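Local structure of endoglucanase (Komagataeibacter sucrofermentans, 6VC5) at residues Trp199-Leu204 / Ala208-Lys213. The protein probably hydrolyses internal beta-1,4-glucosidic linkages in cellulose and related beta-glucans, as a family 8 glycoside hydrolase. Residues are numbered along the deposited sequence; the frame is centred on the assembly and turned at random.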
loop_
_atom_site.group_PDB
_atom_site.type_symbol
_atom_site.label_atom_id
_atom_site.label_comp_id
_atom_site.label_asym_id
_atom_site.label_seq_id
_atom_site.Cartn_x
_atom_site.Cartn_y
_atom_site.Cartn_z
ATOM N N TRP A 199 -10.539 -3.895 6.647
ATOM C CA TRP A 199 -10.755 -2.804 7.600
ATOM C C TRP A 199 -10.978 -3.396 8.985
ATOM O O TRP A 199 -11.902 -4.200 9.176
ATOM C CB TRP A 199 -11.979 -1.978 7.186
ATOM C CG TRP A 199 -11.819 -1.309 5.831
ATOM C CD1 TRP A 199 -12.283 -1.764 4.621
ATOM C CD2 TRP A 199 -11.158 -0.075 5.567
ATOM N NE1 TRP A 199 -11.932 -0.888 3.622
ATOM C CE2 TRP A 199 -11.247 0.161 4.180
ATOM C CE3 TRP A 199 -10.495 0.855 6.371
ATOM C CZ2 TRP A 199 -10.700 1.305 3.581
ATOM C CZ3 TRP A 199 -9.943 1.985 5.775
ATOM C CH2 TRP A 199 -10.052 2.197 4.400
ATOM N N LEU A 200 -10.153 -2.976 9.949
ATOM C CA LEU A 200 -10.183 -3.458 11.324
ATOM C C LEU A 200 -10.711 -2.348 12.224
ATOM O O LEU A 200 -10.435 -1.168 11.989
ATOM C CB LEU A 200 -8.755 -3.812 11.766
ATOM C CG LEU A 200 -8.603 -4.316 13.188
ATOM C CD1 LEU A 200 -9.100 -5.751 13.280
ATOM C CD2 LEU A 200 -7.147 -4.219 13.600
ATOM N N SER A 201 -11.478 -2.716 13.249
ATOM C CA SER A 201 -11.904 -1.765 14.272
ATOM C C SER A 201 -11.300 -2.141 15.624
ATOM O O SER A 201 -11.283 -3.320 16.002
ATOM C CB SER A 201 -13.431 -1.754 14.372
ATOM O OG SER A 201 -13.869 -0.722 15.240
ATOM N N ILE A 202 -10.809 -1.143 16.366
ATOM C CA ILE A 202 -10.402 -1.327 17.761
ATOM C C ILE A 202 -11.269 -0.406 18.614
ATOM O O ILE A 202 -11.356 0.798 18.342
ATOM C CB ILE A 202 -8.910 -1.028 17.988
ATOM C CG1 ILE A 202 -8.033 -1.921 17.110
ATOM C CG2 ILE A 202 -8.546 -1.249 19.466
ATOM C CD1 ILE A 202 -6.523 -1.639 17.251
ATOM N N ASN A 203 -11.937 -0.977 19.617
ATOM C CA ASN A 203 -12.752 -0.179 20.523
ATOM C C ASN A 203 -11.847 0.587 21.483
ATOM O O ASN A 203 -10.965 0.011 22.125
ATOM C CB ASN A 203 -13.718 -1.083 21.282
ATOM C CG ASN A 203 -14.709 -0.293 22.095
ATOM O OD1 ASN A 203 -14.355 0.288 23.110
ATOM N ND2 ASN A 203 -15.940 -0.199 21.607
ATOM N N LEU A 204 -12.037 1.903 21.546
ATOM C CA LEU A 204 -11.145 2.741 22.337
ATOM C C LEU A 204 -11.397 2.625 23.833
ATOM O O LEU A 204 -10.526 3.006 24.627
ATOM C CB LEU A 204 -11.287 4.200 21.915
ATOM C CG LEU A 204 -10.963 4.506 20.448
ATOM C CD1 LEU A 204 -10.956 6.009 20.251
ATOM C CD2 LEU A 204 -9.634 3.892 20.027
ATOM N N ALA A 208 -11.064 -4.093 22.501
ATOM C CA ALA A 208 -11.536 -5.249 21.751
ATOM C C ALA A 208 -11.407 -5.002 20.251
ATOM O O ALA A 208 -11.672 -3.898 19.764
ATOM C CB ALA A 208 -12.997 -5.539 22.084
ATOM N N PHE A 209 -11.022 -6.052 19.521
ATOM C CA PHE A 209 -10.810 -6.019 18.073
ATOM C C PHE A 209 -12.008 -6.619 17.351
ATOM O O PHE A 209 -12.558 -7.645 17.774
ATOM C CB PHE A 209 -9.603 -6.882 17.690
ATOM C CG PHE A 209 -8.254 -6.254 17.931
ATOM C CD1 PHE A 209 -7.961 -5.540 19.099
ATOM C CD2 PHE A 209 -7.248 -6.426 16.999
ATOM C CE1 PHE A 209 -6.687 -4.995 19.304
ATOM C CE2 PHE A 209 -5.981 -5.881 17.202
ATOM C CZ PHE A 209 -5.703 -5.164 18.363
ATOM N N SER A 210 -12.372 -6.016 16.219
ATOM C CA SER A 210 -13.467 -6.532 15.410
ATOM C C SER A 210 -13.265 -6.130 13.952
ATOM O O SER A 210 -12.419 -5.300 13.618
ATOM C CB SER A 210 -14.824 -6.044 15.939
ATOM O OG SER A 210 -14.867 -4.630 15.972
ATOM N N ILE A 211 -14.048 -6.743 13.078
ATOM C CA ILE A 211 -14.086 -6.327 11.683
ATOM C C ILE A 211 -14.898 -5.042 11.610
ATOM O O ILE A 211 -15.990 -4.954 12.184
ATOM C CB ILE A 211 -14.695 -7.439 10.817
ATOM C CG1 ILE A 211 -13.887 -8.736 10.948
ATOM C CG2 ILE A 211 -14.762 -7.006 9.364
ATOM C CD1 ILE A 211 -14.624 -9.958 10.387
ATOM N N ALA A 212 -14.369 -4.030 10.918
ATOM C CA ALA A 212 -15.005 -2.717 10.961
ATOM C C ALA A 212 -16.344 -2.735 10.237
ATOM O O ALA A 212 -16.495 -3.375 9.192
ATOM C CB ALA A 212 -14.103 -1.676 10.302
ATOM N N LYS A 213 -17.319 -2.027 10.808
ATOM C CA LYS A 213 -18.552 -1.742 10.093
ATOM C C LYS A 213 -18.285 -0.684 9.027
ATOM O O LYS A 213 -17.331 0.095 9.121
ATOM C CB LYS A 213 -19.610 -1.224 11.067
ATOM C CG LYS A 213 -20.047 -2.283 12.074
ATOM C CD LYS A 213 -20.828 -3.382 11.362
ATOM C CE LYS A 213 -21.437 -4.380 12.342
ATOM N NZ LYS A 213 -20.416 -5.310 12.907
#
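Strands 200-203 and 209-211 pair as the two arms of an antiparallel beta hairpin, in which Ser201 faces Ser210 and Ile202 faces Phe209, in a small three-stranded sheet on the helix-rich chain, with 209-211 as an outer strand and 200-203 in the middle. The ladder is centred on the hydrogen-bonded pair Ser201-Ser210, which exchanges Ser201 N to Ser210 O (2.8 Å) and the reciprocal Ser210 N to Ser201 O (2.9 Å). Toward the turn, Asn203 N bonds Ala208 O almost straight (172°). At the other end Ala212 N still reaches Trp199 O at 3.0 Å, but it approaches from above the carbonyl plane, where the second arm has left its strand. Ala212 CB packs against Trp199 CB (3.8 Å), while the indole leads away to stack on Trp215.

On one face of the hairpin, the non-hydrogen-bonded pair Ile202-Phe209 lies side by side. Ile202 CG1 stands over the middle of the Phe209 ring, 4.1 Å from its centroid, in a CH-pi contact, and CD1 extends across the same face to CZ. This placement follows from CG1 lying anti to the carbonyl carbon (chi1 -58°), with CD1 continuing the chain in extended form. Leu200 CD2 meets the CD2-CE2 side of the ring obliquely, and Ile184 of helix 172-187 touches both Leu200 and Phe209, joining the cluster to that helix; Lys187 adds a cation-pi contact to the ring. The serine side chains occupy the other face, with Ser201 CB 3.6 Å from Ser210 OG.

Near the turn, Asn203 OD1 accepts a hydrogen bond from His205 N. The arrangement is a beta hairpin whose first arm also pairs with strand 149-152, completing a three-stranded antiparallel sheet.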